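Local coordinates for methyl-accepting chemotaxis sensory transducer (Anaeromyxobacter dehalogenans, PDB 4K08), which probably senses small molecules in the periplasm through its PAS-like Cache domain and relays the signal to the bacterial chemotaxis machinery, at residues V121-F126 with G138-V143; Y84-N88 with D109-P113; E56-V60 with M69-N73; A39-L44 with P132-V136. All coordinates share one frame; numbering follows the deposited sequence.

Contact 1 (V121-F126 with G138-V143); sequences VPKISF and GSGLYV. With ACT (acetate ion), chain C.
Ile124 and Leu141 form the central backbone pair here: Ile124 N donates to Leu141 O at 3.0 Å and Leu141 N to Ile124 O at 2.9 Å. Phe126 and Ser139 repeat the pattern, and Val143 N adds a bond to Pro122 O. In between, the CA atoms of Ser125 and Gly140 close to 3.6 Å; any beta carbon on Gly140 would collide with Ser125 OG and Lys123 CE.

The polar side-chain contact belongs to Lys123. With CG anti to the backbone N (chi1 -170°) and the chain extended beyond, it runs across the Tyr142 ring, CG over one face and CD 3.6 Å from CE1 of that ring. Its ammonium is gripped by three acceptors: Tyr142 OH at 3.0 Å from NZ, OXT of a bound acetate at 2.7 Å from NZ, and a water that also takes Gly140 N. Tyr142 OH is bonded in turn to Pro113 O. A leucine in place of Tyr142 would probably leave both Lys123 NZ and Pro113 O without this partner.

Apolar contacts finish the seam, Val121 CG2 meeting Tyr142 CD1 at 3.5 Å and, on the other face, Ile124 CG1 meeting Val143 CG2 at 3.8 Å. The segments are part of the antiparallel hairpin of strands 120-130 and 135-142 in a PAS-like Cache domain, one face of which, with Lys123 and Tyr142, borders the acetate site.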
# COMPACT_ATOMS: atom_id res chain seq x y z
N VAL A 121 -5.29 3.65 15.23
CA VAL A 121 -5.27 2.47 16.08
C VAL A 121 -4.21 1.54 15.52
O VAL A 121 -3.77 1.76 14.39
CB VAL A 121 -6.63 1.77 16.14
CG1 VAL A 121 -7.70 2.74 16.69
CG2 VAL A 121 -7.02 1.25 14.71
N PRO A 122 -3.78 0.52 16.30
CA PRO A 122 -2.71 -0.36 15.86
C PRO A 122 -3.02 -1.12 14.58
O PRO A 122 -4.08 -1.75 14.43
CB PRO A 122 -2.51 -1.33 17.05
CG PRO A 122 -2.88 -0.47 18.25
CD PRO A 122 -4.10 0.32 17.74
N LYS A 123 -2.07 -1.04 13.66
CA LYS A 123 -2.20 -1.63 12.34
C LYS A 123 -0.91 -2.35 11.98
O LYS A 123 0.20 -1.90 12.34
CB LYS A 123 -2.54 -0.53 11.31
CG LYS A 123 -2.94 -1.08 9.91
CD LYS A 123 -3.62 0.03 9.04
CE LYS A 123 -4.01 -0.52 7.62
NZ LYS A 123 -4.72 0.55 6.82
N ILE A 124 -1.05 -3.47 11.28
CA ILE A 124 0.10 -4.19 10.77
C ILE A 124 -0.09 -4.35 9.25
O ILE A 124 -1.06 -4.99 8.81
CB ILE A 124 0.26 -5.60 11.44
CG1 ILE A 124 0.45 -5.46 12.98
CG2 ILE A 124 1.45 -6.32 10.84
CD1 ILE A 124 0.48 -6.79 13.72
N SER A 125 0.80 -3.75 8.46
CA SER A 125 0.64 -3.79 7.01
C SER A 125 1.75 -4.56 6.32
O SER A 125 2.92 -4.54 6.76
CB SER A 125 0.56 -2.38 6.45
OG SER A 125 -0.65 -1.74 6.84
N PHE A 126 1.39 -5.28 5.26
CA PHE A 126 2.40 -5.78 4.33
C PHE A 126 2.56 -4.81 3.15
O PHE A 126 1.57 -4.45 2.48
CB PHE A 126 2.04 -7.17 3.82
CG PHE A 126 3.22 -7.89 3.19
CD1 PHE A 126 4.23 -8.44 4.00
CD2 PHE A 126 3.33 -8.00 1.81
CE1 PHE A 126 5.32 -9.11 3.44
CE2 PHE A 126 4.43 -8.66 1.23
CZ PHE A 126 5.42 -9.22 2.05
N GLY A 138 0.49 -1.37 -0.60
CA GLY A 138 0.35 -1.89 0.76
C GLY A 138 -1.09 -2.17 1.13
O GLY A 138 -2.03 -1.66 0.49
N SER A 139 -1.27 -2.98 2.17
CA SER A 139 -2.56 -3.18 2.82
C SER A 139 -2.24 -3.67 4.22
O SER A 139 -1.17 -4.26 4.43
CB SER A 139 -3.45 -4.20 2.09
OG SER A 139 -4.74 -4.27 2.67
N GLY A 140 -3.12 -3.41 5.19
CA GLY A 140 -2.89 -3.87 6.55
C GLY A 140 -4.14 -4.39 7.26
O GLY A 140 -5.28 -4.17 6.81
N LEU A 141 -3.94 -5.06 8.39
CA LEU A 141 -5.04 -5.47 9.27
C LEU A 141 -5.01 -4.59 10.52
O LEU A 141 -3.95 -4.07 10.94
CB LEU A 141 -4.92 -6.95 9.66
CG LEU A 141 -3.59 -7.23 10.41
CD1 LEU A 141 -3.81 -7.34 11.89
CD2 LEU A 141 -2.89 -8.48 9.93
N TYR A 142 -6.17 -4.45 11.13
CA TYR A 142 -6.30 -3.72 12.37
C TYR A 142 -6.23 -4.78 13.48
O TYR A 142 -7.08 -5.69 13.56
CB TYR A 142 -7.58 -2.90 12.39
CG TYR A 142 -7.49 -1.79 11.35
CD1 TYR A 142 -6.92 -0.53 11.70
CD2 TYR A 142 -7.91 -2.00 10.01
CE1 TYR A 142 -6.77 0.50 10.73
CE2 TYR A 142 -7.78 -0.97 9.03
CZ TYR A 142 -7.21 0.26 9.40
OH TYR A 142 -7.07 1.27 8.48
N VAL A 143 -5.16 -4.67 14.26
CA VAL A 143 -4.86 -5.63 15.33
C VAL A 143 -6.08 -5.97 16.17
O VAL A 143 -6.31 -7.14 16.43
CB VAL A 143 -3.73 -5.14 16.27
CG1 VAL A 143 -3.58 -6.15 17.46
CG2 VAL A 143 -2.40 -4.96 15.51
C ACT C . -2.52 3.05 5.57
O ACT C . -3.65 3.46 5.12
OXT ACT C . -2.51 2.09 6.39
CH3 ACT C . -1.17 3.64 5.15
O HOH W 1 -5.18 -1.17 4.66

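Contact 2 (Y84-N88 with D109-P113); sequences YRDPN and DYLWP. With ACT (acetate ion), chain C.
Asp86 holds three backbone N-H groups with its carboxylate, one of them across the contact: OD2 accepts Leu111 N at 2.9 Å, with an angle of 156° at the hydrogen. The donor arrives on the anti side of OD2, somewhat out of the carboxylate plane. OD1 meanwhile takes Lys90 N and, more weakly, Asn88 N of its own loop. CG lies between the backbone N and the carbonyl carbon (chi1 71°), which swings the carboxylate so that OD2 faces the strand while OD1 stays with the N-H groups of the loop.

Leu111 O, facing the loop as well, receives a water that is also bonded to Tyr84 OH. The Leu111 side chain packs against Pro87 and Asn88, its CD1 meeting Pro87 CD at 3.9 Å and Asn88 CB at 4.0 Å.

Farther along, Tyr84 brings its phenol end to the six-membered ring of Trp112, OH lying 3.3 Å from CZ3. The planes are 26° apart, but the rings are offset too far to stack, their centroids being 5.3 Å apart. An oxygen of the bound acetate lies over one face of Trp112, and Pro113 CD covers the opposite face. Tyr110 meets the same acetate at its ring edge through a very short OH contact, and its hydroxyl is also bonded to Ser125 OG.

Strand 105-113 is an outermost strand of the sheet, so its outward N-H and C=O at Leu111 lack a neighbouring strand; the loop's carboxylate and a water shared with Tyr84 OH take its place.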
# COMPACT_ATOMS: atom_id res chain seq x y z
N TYR A 84 5.76 12.44 7.50
CA TYR A 84 4.42 12.07 8.02
C TYR A 84 4.65 11.14 9.22
O TYR A 84 5.32 10.12 9.08
CB TYR A 84 3.57 11.34 6.95
CG TYR A 84 2.18 10.97 7.47
CD1 TYR A 84 2.04 10.06 8.53
CD2 TYR A 84 1.04 11.57 6.97
CE1 TYR A 84 0.76 9.72 9.06
CE2 TYR A 84 -0.23 11.23 7.45
CZ TYR A 84 -0.35 10.31 8.53
OH TYR A 84 -1.56 9.95 9.02
N ARG A 85 4.15 11.52 10.40
CA ARG A 85 4.30 10.64 11.59
C ARG A 85 2.95 10.22 12.16
O ARG A 85 2.03 11.01 12.16
CB ARG A 85 5.05 11.37 12.72
CG ARG A 85 6.45 11.85 12.33
CD ARG A 85 7.12 12.59 13.53
NE ARG A 85 8.42 13.10 13.12
CZ ARG A 85 9.57 12.45 13.25
NH1 ARG A 85 9.62 11.24 13.82
NH2 ARG A 85 10.69 13.04 12.83
N ASP A 86 2.84 9.00 12.68
CA ASP A 86 1.64 8.62 13.41
C ASP A 86 1.75 9.26 14.82
O ASP A 86 2.74 9.98 15.08
CB ASP A 86 1.46 7.09 13.41
CG ASP A 86 2.49 6.32 14.29
OD1 ASP A 86 3.26 6.95 15.06
OD2 ASP A 86 2.49 5.06 14.20
N PRO A 87 0.75 9.05 15.72
CA PRO A 87 0.82 9.74 17.02
C PRO A 87 1.94 9.25 17.91
O PRO A 87 2.18 9.91 18.92
CB PRO A 87 -0.55 9.42 17.67
CG PRO A 87 -1.48 9.15 16.51
CD PRO A 87 -0.59 8.46 15.47
N ASN A 88 2.56 8.11 17.63
CA ASN A 88 3.74 7.75 18.41
C ASN A 88 5.03 8.26 17.72
O ASN A 88 6.14 7.84 18.07
CB ASN A 88 3.85 6.26 18.70
CG ASN A 88 4.93 5.95 19.77
OD1 ASN A 88 5.12 6.72 20.71
ND2 ASN A 88 5.66 4.86 19.59
N ASP A 109 4.52 -2.07 11.29
CA ASP A 109 3.42 -1.75 12.18
C ASP A 109 3.43 -0.27 12.54
O ASP A 109 4.46 0.35 12.55
CB ASP A 109 3.39 -2.69 13.41
CG ASP A 109 4.70 -2.76 14.13
OD1 ASP A 109 5.30 -1.70 14.43
OD2 ASP A 109 5.13 -3.90 14.41
N TYR A 110 2.26 0.29 12.77
CA TYR A 110 2.11 1.73 13.01
C TYR A 110 0.66 1.95 13.40
O TYR A 110 -0.11 0.98 13.46
CB TYR A 110 2.45 2.57 11.73
CG TYR A 110 1.67 2.12 10.49
CD1 TYR A 110 2.06 0.99 9.78
CD2 TYR A 110 0.53 2.82 10.04
CE1 TYR A 110 1.34 0.56 8.61
CE2 TYR A 110 -0.20 2.39 8.86
CZ TYR A 110 0.22 1.26 8.19
OH TYR A 110 -0.46 0.83 7.06
N LEU A 111 0.30 3.20 13.66
CA LEU A 111 -1.04 3.58 14.05
C LEU A 111 -1.72 4.30 12.90
O LEU A 111 -1.16 5.28 12.36
CB LEU A 111 -1.00 4.53 15.26
CG LEU A 111 -0.32 3.99 16.54
CD1 LEU A 111 0.19 5.16 17.44
CD2 LEU A 111 -1.36 3.07 17.26
N TRP A 112 -2.94 3.88 12.57
CA TRP A 112 -3.68 4.42 11.43
C TRP A 112 -5.18 4.20 11.69
O TRP A 112 -5.58 3.17 12.24
CB TRP A 112 -3.29 3.73 10.12
CG TRP A 112 -3.73 4.54 8.92
CD1 TRP A 112 -4.94 4.48 8.24
CD2 TRP A 112 -2.94 5.54 8.26
NE1 TRP A 112 -4.93 5.40 7.19
CE2 TRP A 112 -3.71 6.06 7.19
CE3 TRP A 112 -1.64 6.04 8.48
CZ2 TRP A 112 -3.23 7.07 6.34
CZ3 TRP A 112 -1.14 7.05 7.60
CH2 TRP A 112 -1.96 7.57 6.56
N PRO A 113 -6.01 5.18 11.32
CA PRO A 113 -7.46 4.99 11.57
C PRO A 113 -8.10 3.90 10.71
O PRO A 113 -7.64 3.54 9.61
CB PRO A 113 -8.09 6.34 11.22
CG PRO A 113 -7.02 7.14 10.49
CD PRO A 113 -5.68 6.49 10.74
C ACT C . -2.52 3.05 5.57
O ACT C . -3.65 3.46 5.12
OXT ACT C . -2.51 2.09 6.39
CH3 ACT C . -1.17 3.64 5.15
O HOH W 2 -1.61 8.16 11.64

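Contact 3 (E56-V60 with M69-N73); sequences EYFWV and MHPTN. With ACT (acetate ion), chain C.
Tyr57 and His70 converge on a single oxygen of a bound acetate: Tyr57 OH donates to acetate O at 2.5 Å, and His70 NE2 to the same atom at 2.7 Å, fairly straight (161°). Acetate O lies near the planes of both rings, at their edges. By contrast, the methyl group lies on an aromatic face, over the centre of the Trp59 ring system.

His70 is fixed from behind, because its ND1 accepts Asn73 N at 3.0 Å and, weakly, Thr72 N, consistent with NE2 carrying the proton it gives to the acetate. Trp59 CB packs against His70 CD2 at 3.6 Å, and the nearly parallel rings are well offset. Tyr57 is held on one face by Thr72, whose CG2 makes a CH-pi contact, and is flanked by Pro71, CG 3.6 Å from Tyr57 CD1.

The backbones join at one antiparallel pair with Met69, present as selenomethionine: Val60 N to Met69 O at 2.8 Å and Met69 N to Val60 O at 3.1 Å. Lys123 and Tyr110 also grip the acetate. An aromatic cluster closing round a carboxylate is consistent with the ligand pocket of a PAS-like Cache sensor domain, although this acetate probably came from the crystallisation liquor.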
# COMPACT_ATOMS: atom_id res chain seq x y z
N GLU A 56 -11.41 -3.67 4.11
CA GLU A 56 -9.96 -3.59 4.03
C GLU A 56 -9.54 -3.08 2.63
O GLU A 56 -10.18 -3.41 1.60
CB GLU A 56 -9.26 -4.94 4.29
CG GLU A 56 -9.78 -5.73 5.50
CD GLU A 56 -9.54 -5.06 6.87
OE1 GLU A 56 -8.84 -4.01 7.02
OE2 GLU A 56 -10.07 -5.65 7.83
N TYR A 57 -8.47 -2.30 2.58
CA TYR A 57 -8.15 -1.58 1.33
C TYR A 57 -6.64 -1.54 1.03
O TYR A 57 -5.80 -1.88 1.90
CB TYR A 57 -8.70 -0.16 1.44
CG TYR A 57 -7.95 0.62 2.53
CD1 TYR A 57 -6.76 1.30 2.25
CD2 TYR A 57 -8.46 0.66 3.84
CE1 TYR A 57 -6.05 2.00 3.28
CE2 TYR A 57 -7.80 1.37 4.87
CZ TYR A 57 -6.59 2.03 4.58
OH TYR A 57 -5.98 2.69 5.61
N PHE A 58 -6.31 -1.08 -0.19
CA PHE A 58 -4.91 -0.97 -0.65
C PHE A 58 -4.58 0.51 -0.80
O PHE A 58 -5.48 1.27 -1.11
CB PHE A 58 -4.74 -1.64 -2.04
CG PHE A 58 -5.08 -3.12 -2.06
CD1 PHE A 58 -4.17 -4.07 -1.59
CD2 PHE A 58 -6.33 -3.55 -2.51
CE1 PHE A 58 -4.51 -5.43 -1.58
CE2 PHE A 58 -6.66 -4.89 -2.52
CZ PHE A 58 -5.75 -5.84 -2.05
N TRP A 59 -3.32 0.92 -0.67
CA TRP A 59 -2.92 2.26 -1.07
C TRP A 59 -1.63 2.14 -1.86
O TRP A 59 -0.96 1.11 -1.83
CB TRP A 59 -2.65 3.20 0.15
CG TRP A 59 -1.34 2.82 0.86
CD1 TRP A 59 -0.05 3.31 0.58
CD2 TRP A 59 -1.17 1.84 1.90
NE1 TRP A 59 0.87 2.71 1.42
CE2 TRP A 59 0.24 1.78 2.20
CE3 TRP A 59 -2.04 1.01 2.60
CZ2 TRP A 59 0.77 0.94 3.18
CZ3 TRP A 59 -1.50 0.15 3.62
CH2 TRP A 59 -0.11 0.13 3.89
N VAL A 60 -1.26 3.20 -2.57
CA VAL A 60 -0.03 3.23 -3.30
C VAL A 60 0.71 4.51 -2.93
O VAL A 60 0.13 5.60 -2.98
CB VAL A 60 -0.26 3.21 -4.83
CG1 VAL A 60 1.12 3.32 -5.56
CG2 VAL A 60 -1.06 1.95 -5.26
N MSE A 69 -2.04 7.12 -4.52
CA MSE A 69 -3.48 6.86 -4.39
C MSE A 69 -3.80 6.23 -3.05
O MSE A 69 -3.33 5.12 -2.76
CB MSE A 69 -3.98 5.90 -5.50
CG MSE A 69 -5.48 5.89 -5.72
SE MSE A 69 -6.44 4.85 -4.33
CE MSE A 69 -5.47 3.21 -4.66
N HIS A 70 -4.62 6.93 -2.27
CA HIS A 70 -5.12 6.43 -1.00
C HIS A 70 -6.65 6.50 -1.08
O HIS A 70 -7.21 7.56 -1.26
CB HIS A 70 -4.59 7.23 0.20
CG HIS A 70 -4.70 6.47 1.50
ND1 HIS A 70 -5.92 6.20 2.10
CD2 HIS A 70 -3.75 5.89 2.27
CE1 HIS A 70 -5.71 5.50 3.21
NE2 HIS A 70 -4.41 5.26 3.32
N PRO A 71 -7.31 5.35 -0.96
CA PRO A 71 -8.77 5.31 -1.22
C PRO A 71 -9.63 5.77 -0.04
O PRO A 71 -10.77 6.18 -0.27
CB PRO A 71 -9.04 3.83 -1.53
CG PRO A 71 -7.96 3.08 -0.67
CD PRO A 71 -6.74 4.02 -0.69
N THR A 72 -9.14 5.69 1.22
CA THR A 72 -10.01 6.09 2.33
C THR A 72 -9.58 7.44 2.91
O THR A 72 -10.37 8.09 3.60
CB THR A 72 -10.01 5.04 3.46
OG1 THR A 72 -8.67 4.87 3.95
CG2 THR A 72 -10.53 3.74 2.98
N ASN A 73 -8.35 7.87 2.62
CA ASN A 73 -7.88 9.20 2.98
C ASN A 73 -7.33 9.91 1.71
O ASN A 73 -6.14 10.26 1.65
CB ASN A 73 -6.78 9.12 4.06
CG ASN A 73 -7.30 8.54 5.40
OD1 ASN A 73 -7.16 7.33 5.69
ND2 ASN A 73 -7.91 9.40 6.19
C ACT C . -2.52 3.05 5.57
O ACT C . -3.65 3.46 5.12
OXT ACT C . -2.51 2.09 6.39
CH3 ACT C . -1.17 3.64 5.15
O HOH W 3 -8.52 4.63 6.76

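Contact 4 (A39-L44 with P132-V136); sequences ARRAAL and PWGWV
Trp133 carries Arg40 on one face of its indole, Arg40 CG standing 3.3 Å from the centroid of the Trp133 six-membered ring and almost on its normal. The guanidinium continues over the five-membered ring of Trp133, with Arg40 CZ 4.9 Å from its centroid in a cation-pi contact. It is not laid flat: its plane is turned 79° to the indole, so that NH1 is directed at Trp133 CD1, 3.6 Å away. A bend at chi3 (-70°) carries the group over the ring. At the edge of Trp133 lie the methyls of Ala39, with CB 3.5 Å from CZ2, and Ala43.

The two tryptophans also meet, Trp133 CE3 sitting over the rim of one face of Trp135. The edge of Trp135 looks at the helix: Arg40 O and Ala43 CB lie near its plane, and Leu44 CD2 comes obliquely to CH2 at 3.6 Å. Gly134, with its positive phi of 66°, and Trp135 both face Tyr130 in a G1 beta bulge at the start of strand 135-142.

Were Trp133 an alanine, Arg40 would probably lose its aromatic support, its guanidinium left free to swing, and a gap would open beside Ala39.

Helix 36-49 is thus joined to the start of strand 135-142 by ring surfaces, methyls and methylenes, with the arginine charge placed over an indole rather than paired across the contact with a carboxylate.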
# COMPACT_ATOMS: atom_id res chain seq x y z
N ALA A 39 -1.12 2.22 -18.31
CA ALA A 39 -0.90 1.06 -17.46
C ALA A 39 -1.07 1.47 -15.97
O ALA A 39 -1.72 0.78 -15.19
CB ALA A 39 0.50 0.50 -17.71
N ARG A 40 -0.43 2.58 -15.59
CA ARG A 40 -0.49 3.07 -14.22
C ARG A 40 -1.92 3.45 -13.84
O ARG A 40 -2.39 3.13 -12.73
CB ARG A 40 0.42 4.29 -14.05
CG ARG A 40 1.89 3.95 -13.95
CD ARG A 40 2.75 5.19 -13.56
NE ARG A 40 2.82 6.17 -14.62
CZ ARG A 40 3.75 6.16 -15.57
NH1 ARG A 40 4.69 5.22 -15.56
NH2 ARG A 40 3.76 7.09 -16.52
N ARG A 41 -2.62 4.14 -14.75
CA ARG A 41 -4.01 4.50 -14.48
C ARG A 41 -4.93 3.27 -14.32
O ARG A 41 -5.81 3.24 -13.43
CB ARG A 41 -4.54 5.52 -15.51
CG ARG A 41 -3.83 6.85 -15.33
CD ARG A 41 -4.50 7.96 -16.07
NE ARG A 41 -4.19 7.89 -17.50
CZ ARG A 41 -5.00 7.39 -18.44
NH1 ARG A 41 -6.20 6.91 -18.11
NH2 ARG A 41 -4.61 7.39 -19.74
N ALA A 42 -4.73 2.24 -15.14
CA ALA A 42 -5.54 1.02 -15.05
C ALA A 42 -5.28 0.28 -13.68
O ALA A 42 -6.22 -0.17 -13.02
CB ALA A 42 -5.24 0.07 -16.28
N ALA A 43 -4.02 0.23 -13.25
CA ALA A 43 -3.68 -0.35 -11.95
C ALA A 43 -4.33 0.41 -10.81
O ALA A 43 -4.94 -0.22 -9.89
CB ALA A 43 -2.19 -0.38 -11.76
N LEU A 44 -4.23 1.75 -10.85
CA LEU A 44 -4.84 2.59 -9.80
C LEU A 44 -6.36 2.52 -9.77
O LEU A 44 -6.95 2.60 -8.71
CB LEU A 44 -4.45 4.07 -9.94
CG LEU A 44 -2.96 4.34 -9.72
CD1 LEU A 44 -2.67 5.84 -9.89
CD2 LEU A 44 -2.47 3.81 -8.33
N PRO A 132 9.75 -0.73 -11.48
CA PRO A 132 9.83 0.11 -12.68
C PRO A 132 9.06 1.44 -12.53
O PRO A 132 9.36 2.36 -13.29
CB PRO A 132 9.22 -0.77 -13.80
CG PRO A 132 9.44 -2.20 -13.32
CD PRO A 132 9.33 -2.11 -11.77
N TRP A 133 8.10 1.56 -11.60
CA TRP A 133 7.36 2.81 -11.46
C TRP A 133 7.67 3.51 -10.16
O TRP A 133 7.12 4.58 -9.86
CB TRP A 133 5.84 2.54 -11.51
CG TRP A 133 5.34 2.07 -12.86
CD1 TRP A 133 6.00 2.16 -14.08
CD2 TRP A 133 4.08 1.44 -13.13
NE1 TRP A 133 5.22 1.60 -15.08
CE2 TRP A 133 4.03 1.17 -14.53
CE3 TRP A 133 2.98 1.08 -12.32
CZ2 TRP A 133 2.92 0.56 -15.14
CZ3 TRP A 133 1.87 0.46 -12.92
CH2 TRP A 133 1.87 0.19 -14.34
N GLY A 134 8.55 2.91 -9.36
CA GLY A 134 8.92 3.48 -8.07
C GLY A 134 7.71 3.46 -7.12
O GLY A 134 7.54 4.38 -6.31
N TRP A 135 6.85 2.44 -7.24
CA TRP A 135 5.66 2.32 -6.38
C TRP A 135 5.88 1.41 -5.17
O TRP A 135 6.59 0.40 -5.24
CB TRP A 135 4.48 1.72 -7.17
CG TRP A 135 3.82 2.70 -8.04
CD1 TRP A 135 4.23 3.98 -8.30
CD2 TRP A 135 2.62 2.50 -8.76
NE1 TRP A 135 3.34 4.58 -9.16
CE2 TRP A 135 2.34 3.70 -9.44
CE3 TRP A 135 1.73 1.42 -8.86
CZ2 TRP A 135 1.20 3.84 -10.26
CZ3 TRP A 135 0.61 1.56 -9.67
CH2 TRP A 135 0.36 2.76 -10.37
N VAL A 136 5.20 1.75 -4.08
CA VAL A 136 5.04 0.85 -2.95
C VAL A 136 3.55 0.57 -2.86
O VAL A 136 2.77 1.51 -2.86
CB VAL A 136 5.51 1.52 -1.63
CG1 VAL A 136 5.19 0.61 -0.39
CG2 VAL A 136 7.02 1.84 -1.73

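Overall arrangement
Leaving helix 5-30, the chain opens contact 4 in helix 36-49 and closes it only at residues 132-136, enclosing most of the domain. Contacts 3 and 2 are nested in series inside that loop: contact 3 closes the excursion between residues 56-60 and 69-73, and contact 2 the longer one that includes helix 92-103. Contact 1 opens at 121-126, before contact 4 has closed, and closes after it, so these two cross. Contact 4 ties helix 36-49 to the five-stranded sheet, contact 2 the loop before helix 92-103 to edge strand 105-113, and contact 1 pairs strands 120-130 and 135-142. Contacts 1, 2 and 3 meet at the acetate, while contact 4 touches contact 3 through Val60 and Met69.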